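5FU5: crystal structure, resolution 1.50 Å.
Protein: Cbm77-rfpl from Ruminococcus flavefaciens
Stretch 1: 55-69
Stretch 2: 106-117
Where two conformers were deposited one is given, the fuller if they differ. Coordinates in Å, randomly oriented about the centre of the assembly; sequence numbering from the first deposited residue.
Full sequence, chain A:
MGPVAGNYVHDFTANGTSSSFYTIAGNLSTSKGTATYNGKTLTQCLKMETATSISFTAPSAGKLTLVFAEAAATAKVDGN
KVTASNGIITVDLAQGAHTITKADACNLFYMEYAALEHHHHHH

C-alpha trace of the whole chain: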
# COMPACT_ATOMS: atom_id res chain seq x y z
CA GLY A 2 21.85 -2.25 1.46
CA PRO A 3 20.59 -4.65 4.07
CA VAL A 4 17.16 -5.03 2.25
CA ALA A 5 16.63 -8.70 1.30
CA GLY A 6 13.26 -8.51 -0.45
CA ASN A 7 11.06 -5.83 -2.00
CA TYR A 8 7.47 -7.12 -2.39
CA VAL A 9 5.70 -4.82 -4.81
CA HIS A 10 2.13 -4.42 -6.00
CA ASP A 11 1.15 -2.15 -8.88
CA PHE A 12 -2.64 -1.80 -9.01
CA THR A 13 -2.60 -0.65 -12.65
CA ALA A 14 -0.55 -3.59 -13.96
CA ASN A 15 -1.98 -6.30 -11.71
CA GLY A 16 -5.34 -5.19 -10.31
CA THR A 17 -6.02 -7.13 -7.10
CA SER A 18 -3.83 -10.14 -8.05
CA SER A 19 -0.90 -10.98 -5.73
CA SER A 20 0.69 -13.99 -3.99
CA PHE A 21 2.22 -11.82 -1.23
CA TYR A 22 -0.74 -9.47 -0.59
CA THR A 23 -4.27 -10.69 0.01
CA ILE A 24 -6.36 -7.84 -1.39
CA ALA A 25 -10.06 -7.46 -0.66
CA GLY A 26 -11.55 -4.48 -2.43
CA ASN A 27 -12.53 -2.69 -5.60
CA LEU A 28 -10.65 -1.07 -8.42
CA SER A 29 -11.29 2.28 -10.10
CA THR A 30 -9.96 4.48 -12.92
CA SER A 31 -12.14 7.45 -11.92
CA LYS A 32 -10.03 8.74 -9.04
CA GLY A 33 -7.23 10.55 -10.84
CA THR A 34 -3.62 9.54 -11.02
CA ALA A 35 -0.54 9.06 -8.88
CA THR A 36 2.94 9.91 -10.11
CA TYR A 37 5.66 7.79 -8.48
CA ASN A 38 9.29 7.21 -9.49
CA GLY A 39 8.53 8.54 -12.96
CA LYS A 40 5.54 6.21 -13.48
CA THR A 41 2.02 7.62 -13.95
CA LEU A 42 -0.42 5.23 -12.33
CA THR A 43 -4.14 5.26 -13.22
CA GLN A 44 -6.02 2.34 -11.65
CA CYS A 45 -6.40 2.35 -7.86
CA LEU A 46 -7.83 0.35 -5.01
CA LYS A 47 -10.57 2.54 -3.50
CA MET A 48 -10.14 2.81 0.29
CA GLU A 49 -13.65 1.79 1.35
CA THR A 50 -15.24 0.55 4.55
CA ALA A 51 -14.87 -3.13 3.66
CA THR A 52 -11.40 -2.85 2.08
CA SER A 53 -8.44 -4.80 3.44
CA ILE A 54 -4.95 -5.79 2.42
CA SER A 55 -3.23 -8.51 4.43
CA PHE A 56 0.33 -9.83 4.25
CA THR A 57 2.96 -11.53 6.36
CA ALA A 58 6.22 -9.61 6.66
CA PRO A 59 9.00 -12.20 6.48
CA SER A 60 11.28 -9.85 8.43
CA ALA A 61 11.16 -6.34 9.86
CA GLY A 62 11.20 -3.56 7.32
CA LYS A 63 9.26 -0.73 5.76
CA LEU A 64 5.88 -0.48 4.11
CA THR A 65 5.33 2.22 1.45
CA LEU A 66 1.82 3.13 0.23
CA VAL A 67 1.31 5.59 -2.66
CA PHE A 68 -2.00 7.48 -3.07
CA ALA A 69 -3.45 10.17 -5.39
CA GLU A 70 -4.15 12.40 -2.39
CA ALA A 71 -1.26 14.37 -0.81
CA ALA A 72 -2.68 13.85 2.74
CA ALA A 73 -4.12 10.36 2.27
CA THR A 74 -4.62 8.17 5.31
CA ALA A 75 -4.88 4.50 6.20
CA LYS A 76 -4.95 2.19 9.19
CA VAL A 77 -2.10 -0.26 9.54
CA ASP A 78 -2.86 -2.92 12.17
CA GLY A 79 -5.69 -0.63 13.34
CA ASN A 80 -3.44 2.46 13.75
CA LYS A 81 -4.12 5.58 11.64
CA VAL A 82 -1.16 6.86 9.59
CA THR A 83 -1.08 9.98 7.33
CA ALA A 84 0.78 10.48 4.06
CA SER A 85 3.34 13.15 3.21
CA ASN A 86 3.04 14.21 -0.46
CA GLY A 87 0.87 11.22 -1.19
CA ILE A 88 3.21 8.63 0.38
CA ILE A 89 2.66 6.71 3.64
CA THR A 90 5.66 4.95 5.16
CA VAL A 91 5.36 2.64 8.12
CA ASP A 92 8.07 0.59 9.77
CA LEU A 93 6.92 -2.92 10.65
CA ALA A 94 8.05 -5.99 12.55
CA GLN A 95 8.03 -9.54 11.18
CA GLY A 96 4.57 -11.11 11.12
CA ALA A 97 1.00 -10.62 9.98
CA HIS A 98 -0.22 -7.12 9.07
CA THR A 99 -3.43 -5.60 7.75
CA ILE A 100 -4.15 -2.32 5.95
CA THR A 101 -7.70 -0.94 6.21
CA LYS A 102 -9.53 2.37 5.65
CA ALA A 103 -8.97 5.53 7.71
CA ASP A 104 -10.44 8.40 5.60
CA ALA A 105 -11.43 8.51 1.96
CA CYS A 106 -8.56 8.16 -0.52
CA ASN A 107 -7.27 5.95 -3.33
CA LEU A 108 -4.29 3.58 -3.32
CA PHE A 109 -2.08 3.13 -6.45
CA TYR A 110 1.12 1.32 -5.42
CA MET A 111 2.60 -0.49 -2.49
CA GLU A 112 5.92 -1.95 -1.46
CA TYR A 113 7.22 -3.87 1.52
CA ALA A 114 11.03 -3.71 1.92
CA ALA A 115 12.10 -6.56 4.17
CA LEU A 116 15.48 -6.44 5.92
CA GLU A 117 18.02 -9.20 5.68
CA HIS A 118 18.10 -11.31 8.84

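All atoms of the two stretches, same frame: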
# COMPACT_ATOMS: atom_id res chain seq x y z
N SER A 55 -4.01 -7.77 3.48
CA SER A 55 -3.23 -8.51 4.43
C SER A 55 -1.96 -9.07 3.81
O SER A 55 -1.93 -9.37 2.62
CB SER A 55 -4.08 -9.64 4.97
OG SER A 55 -5.26 -9.10 5.52
N PHE A 56 -0.94 -9.21 4.63
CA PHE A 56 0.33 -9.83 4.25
C PHE A 56 1.08 -10.22 5.50
O PHE A 56 0.81 -9.69 6.58
CB PHE A 56 1.17 -8.92 3.38
CG PHE A 56 1.65 -7.65 4.05
CD1 PHE A 56 0.81 -6.56 4.15
CD2 PHE A 56 2.93 -7.56 4.58
CE1 PHE A 56 1.26 -5.37 4.72
CE2 PHE A 56 3.37 -6.37 5.18
CZ PHE A 56 2.53 -5.30 5.26
N THR A 57 2.05 -11.12 5.31
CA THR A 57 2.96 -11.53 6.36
C THR A 57 4.36 -11.04 5.99
O THR A 57 4.93 -11.42 4.97
CB THR A 57 2.92 -13.05 6.59
OG1 THR A 57 1.61 -13.46 6.96
CG2 THR A 57 3.89 -13.45 7.74
N ALA A 58 4.87 -10.10 6.80
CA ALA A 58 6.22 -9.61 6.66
C ALA A 58 7.16 -10.73 7.04
O ALA A 58 7.09 -11.22 8.16
CB ALA A 58 6.48 -8.39 7.55
N PRO A 59 8.08 -11.12 6.13
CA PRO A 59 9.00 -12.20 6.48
C PRO A 59 10.16 -11.79 7.42
O PRO A 59 10.81 -12.66 8.03
CB PRO A 59 9.56 -12.62 5.14
CG PRO A 59 9.43 -11.45 4.26
CD PRO A 59 8.24 -10.70 4.73
N SER A 60 10.36 -10.46 7.52
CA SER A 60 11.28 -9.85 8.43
C SER A 60 10.85 -8.40 8.63
O SER A 60 9.99 -7.90 7.91
CB SER A 60 12.71 -9.95 7.91
OG SER A 60 12.83 -9.36 6.63
N ALA A 61 11.47 -7.74 9.63
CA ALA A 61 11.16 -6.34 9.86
C ALA A 61 11.61 -5.51 8.66
O ALA A 61 12.48 -5.91 7.87
CB ALA A 61 11.84 -5.84 11.11
N GLY A 62 11.02 -4.35 8.50
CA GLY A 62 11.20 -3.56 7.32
C GLY A 62 10.26 -2.39 7.22
O GLY A 62 9.80 -1.88 8.23
N LYS A 63 9.97 -1.96 6.00
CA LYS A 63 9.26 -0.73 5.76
C LYS A 63 8.20 -0.94 4.72
O LYS A 63 8.48 -1.44 3.63
CB LYS A 63 10.21 0.39 5.30
CG LYS A 63 9.52 1.73 5.07
CD LYS A 63 10.44 2.86 4.69
CE LYS A 63 11.03 2.71 3.33
NZ LYS A 63 11.86 3.91 3.01
N LEU A 64 6.99 -0.53 5.03
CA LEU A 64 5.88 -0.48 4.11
C LEU A 64 5.74 0.92 3.50
O LEU A 64 5.73 1.91 4.24
CB LEU A 64 4.58 -0.89 4.83
CG LEU A 64 3.28 -0.80 4.00
CD1 LEU A 64 3.18 -1.91 2.95
CD2 LEU A 64 2.08 -0.86 4.94
N THR A 65 5.62 1.00 2.16
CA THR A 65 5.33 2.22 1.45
C THR A 65 4.04 2.09 0.69
O THR A 65 3.80 1.09 -0.00
CB THR A 65 6.47 2.55 0.45
OG1 THR A 65 7.70 2.72 1.14
CG2 THR A 65 6.21 3.80 -0.37
N LEU A 66 3.16 3.07 0.84
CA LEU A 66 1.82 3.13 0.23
C LEU A 66 1.70 4.44 -0.52
O LEU A 66 1.98 5.49 0.05
CB LEU A 66 0.69 3.04 1.25
CG LEU A 66 0.70 1.83 2.14
CD1 LEU A 66 -0.38 2.03 3.20
CD2 LEU A 66 0.49 0.56 1.36
N VAL A 67 1.33 4.39 -1.80
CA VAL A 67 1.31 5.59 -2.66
C VAL A 67 -0.12 5.85 -3.12
O VAL A 67 -0.76 4.95 -3.72
CB VAL A 67 2.22 5.41 -3.90
CG1 VAL A 67 2.17 6.65 -4.80
CG2 VAL A 67 3.64 5.01 -3.50
N PHE A 68 -0.64 7.05 -2.79
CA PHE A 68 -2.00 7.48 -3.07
C PHE A 68 -2.04 8.65 -4.09
O PHE A 68 -1.02 9.31 -4.34
CB PHE A 68 -2.68 7.93 -1.77
CG PHE A 68 -2.71 6.88 -0.71
CD1 PHE A 68 -1.59 6.66 0.11
CD2 PHE A 68 -3.87 6.11 -0.50
CE1 PHE A 68 -1.64 5.73 1.12
CE2 PHE A 68 -3.91 5.17 0.53
CZ PHE A 68 -2.79 4.98 1.33
N ALA A 69 -3.24 8.93 -4.63
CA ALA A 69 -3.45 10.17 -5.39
C ALA A 69 -3.39 11.43 -4.51
O ALA A 69 -2.94 12.49 -4.95
CB ALA A 69 -4.78 10.14 -6.13
N CYS A 106 -9.71 7.97 0.39
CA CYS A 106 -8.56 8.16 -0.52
C CYS A 106 -8.39 6.89 -1.37
O CYS A 106 -9.18 5.94 -1.28
CB CYS A 106 -7.26 8.47 0.22
SG CYS A 106 -6.82 7.23 1.44
N ASN A 107 -7.37 6.93 -2.22
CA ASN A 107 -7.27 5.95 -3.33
C ASN A 107 -5.81 5.52 -3.54
O ASN A 107 -4.94 6.35 -3.74
CB ASN A 107 -7.88 6.59 -4.60
CG ASN A 107 -9.36 6.84 -4.42
OD1 ASN A 107 -10.15 5.90 -4.36
ND2 ASN A 107 -9.71 8.09 -4.21
N LEU A 108 -5.60 4.21 -3.40
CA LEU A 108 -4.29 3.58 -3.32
C LEU A 108 -3.80 3.07 -4.70
O LEU A 108 -4.50 2.27 -5.34
CB LEU A 108 -4.35 2.43 -2.32
CG LEU A 108 -3.05 1.61 -2.08
CD1 LEU A 108 -1.93 2.49 -1.54
CD2 LEU A 108 -3.31 0.41 -1.22
N PHE A 109 -2.60 3.49 -5.10
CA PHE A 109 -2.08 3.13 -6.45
C PHE A 109 -0.90 2.17 -6.49
O PHE A 109 -0.67 1.48 -7.51
CB PHE A 109 -1.74 4.41 -7.22
CG PHE A 109 -2.94 5.22 -7.63
CD1 PHE A 109 -3.63 6.02 -6.72
CD2 PHE A 109 -3.39 5.26 -8.94
CE1 PHE A 109 -4.73 6.74 -7.09
CE2 PHE A 109 -4.46 6.02 -9.31
CZ PHE A 109 -5.15 6.77 -8.40
N TYR A 110 -0.12 2.11 -5.43
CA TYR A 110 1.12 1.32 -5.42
C TYR A 110 1.47 0.98 -3.99
O TYR A 110 1.24 1.80 -3.09
CB TYR A 110 2.25 2.13 -6.08
CG TYR A 110 3.55 1.35 -6.35
CD1 TYR A 110 3.67 0.49 -7.44
CD2 TYR A 110 4.65 1.50 -5.50
CE1 TYR A 110 4.85 -0.19 -7.65
CE2 TYR A 110 5.82 0.82 -5.68
CZ TYR A 110 5.94 -0.00 -6.75
OH TYR A 110 7.15 -0.65 -6.88
N MET A 111 2.05 -0.18 -3.79
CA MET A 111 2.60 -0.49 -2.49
C MET A 111 3.81 -1.38 -2.57
O MET A 111 4.01 -2.12 -3.54
CB MET A 111 1.52 -1.03 -1.56
CG MET A 111 0.92 -2.34 -1.94
SD MET A 111 -0.39 -2.90 -0.81
CE MET A 111 -0.88 -4.19 -1.93
N GLU A 112 4.69 -1.20 -1.57
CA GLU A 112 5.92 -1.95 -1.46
C GLU A 112 6.20 -2.28 -0.02
O GLU A 112 5.96 -1.47 0.85
CB GLU A 112 7.10 -1.16 -2.03
CG GLU A 112 8.41 -1.66 -1.46
CD GLU A 112 9.63 -1.21 -2.18
OE1 GLU A 112 9.58 -0.17 -2.89
OE2 GLU A 112 10.62 -1.93 -2.01
N TYR A 113 6.71 -3.49 0.22
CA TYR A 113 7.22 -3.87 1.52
C TYR A 113 8.67 -4.24 1.32
O TYR A 113 8.97 -5.18 0.59
CB TYR A 113 6.44 -5.03 2.18
CG TYR A 113 6.94 -5.28 3.55
CD1 TYR A 113 6.72 -4.32 4.56
CD2 TYR A 113 7.76 -6.35 3.86
CE1 TYR A 113 7.25 -4.48 5.82
CE2 TYR A 113 8.32 -6.51 5.14
CZ TYR A 113 8.00 -5.55 6.13
OH TYR A 113 8.53 -5.67 7.39
N ALA A 114 9.57 -3.49 1.97
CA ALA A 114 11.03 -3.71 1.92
C ALA A 114 11.42 -4.42 3.18
O ALA A 114 11.43 -3.81 4.24
CB ALA A 114 11.76 -2.39 1.79
N ALA A 115 11.77 -5.69 3.07
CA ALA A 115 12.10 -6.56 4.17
C ALA A 115 13.59 -6.60 4.37
O ALA A 115 14.33 -6.85 3.41
CB ALA A 115 11.57 -7.96 3.92
N LEU A 116 14.05 -6.40 5.60
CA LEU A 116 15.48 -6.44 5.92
C LEU A 116 16.05 -7.84 5.94
O LEU A 116 15.36 -8.80 6.24
CB LEU A 116 15.67 -5.83 7.34
CG LEU A 116 15.36 -4.34 7.48
CD1 LEU A 116 15.38 -3.89 8.96
CD2 LEU A 116 16.32 -3.50 6.69
N GLU A 117 17.32 -7.96 5.55
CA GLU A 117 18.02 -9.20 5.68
C GLU A 117 18.25 -9.55 7.15
O GLU A 117 19.00 -8.86 7.81
CB GLU A 117 19.35 -9.09 4.86
CG GLU A 117 20.19 -10.34 4.79
CD GLU A 117 19.43 -11.57 4.40
OE1 GLU A 117 18.97 -11.65 3.25
OE2 GLU A 117 19.29 -12.46 5.27

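Strand 62-68 and the strand of the second stretch, which runs on to Leu116, lie side by side as antiparallel neighbours, their axes 4.7 Å apart at closest approach and their directions 173° from each other. Backbone hydrogen bonds supply the framework. Lys63 and Ala114 exchange a reciprocal pair, Lys63 N to Ala114 O and Ala114 N to Lys63 O, both 2.9 Å. Thr65 and Glu112 do the same, with Thr65 N to Glu112 O at 2.8 Å and Glu112 N to Thr65 O at 2.9 Å. At Val67 the pattern changes. Val67 N still donates to Tyr110 O at 2.9 Å, but Val67 O accepts from two amides, strongly from Phe109 N at 2.7 Å and weakly from Tyr110 N at 3.4 Å. This is a beta bulge: one extra residue is accommodated in the second strand, so that Phe68 pairs with Leu108. Beyond it, Ala69 N reaches Asn107 O at 3.2 Å. Between the hydrogen-bonded pairs, CA-H...O contacts fill in, such as Leu64 CA to Glu112 O at 3.4 Å.

At the other end, bonding extends into the short connection, Pro59 to Ala61, that leads into strand 62-68. Leu116 N donates to Ala61 O at 2.8 Å, while the short hydroxyl arm of Ser60 lets OG donate to Leu116 O at 2.6 Å. Tyr113 OH donates to Ser60 O at 2.7 Å, satisfying a polar group at the tip of a buried ring. Gly62 suits this crowded place because it has no side chain: a CB in the ideal position would lie 2.0 Å from Ala114 O, a clash.

Apolar packing is richest on the sheet face carrying Leu64, Leu66, Phe68, Leu108, Met111 and Tyr113. Tyr113 has the largest covered area of any residue here. Phe56 CE2 lies over one face of its ring, 4.0 Å from Tyr113 CD1, although the two ring planes are oblique at 47°. Small Ala58 fits close by, its CB 3.5 Å from Tyr113 CZ. Further along, the branched end of Leu66 brings CD2 to 3.5 Å from Met111 CB. Phe68 offers its ring face to Leu108, whose CD1 sits 4.0 Å from the ring centroid in a CH-pi contact, and Cys106 SG approaches obliquely, 3.7 Å from Phe68 CE2.

The opposite face carries Lys63, Thr65, Val67, Tyr110, Glu112 and Ala114. Beta-branched Val67 suits an extended strand, and its CB packs 3.9 Å from Tyr110 CB. Past the bulge, Ala69 CB meets Phe109 CE1 at 3.5 Å.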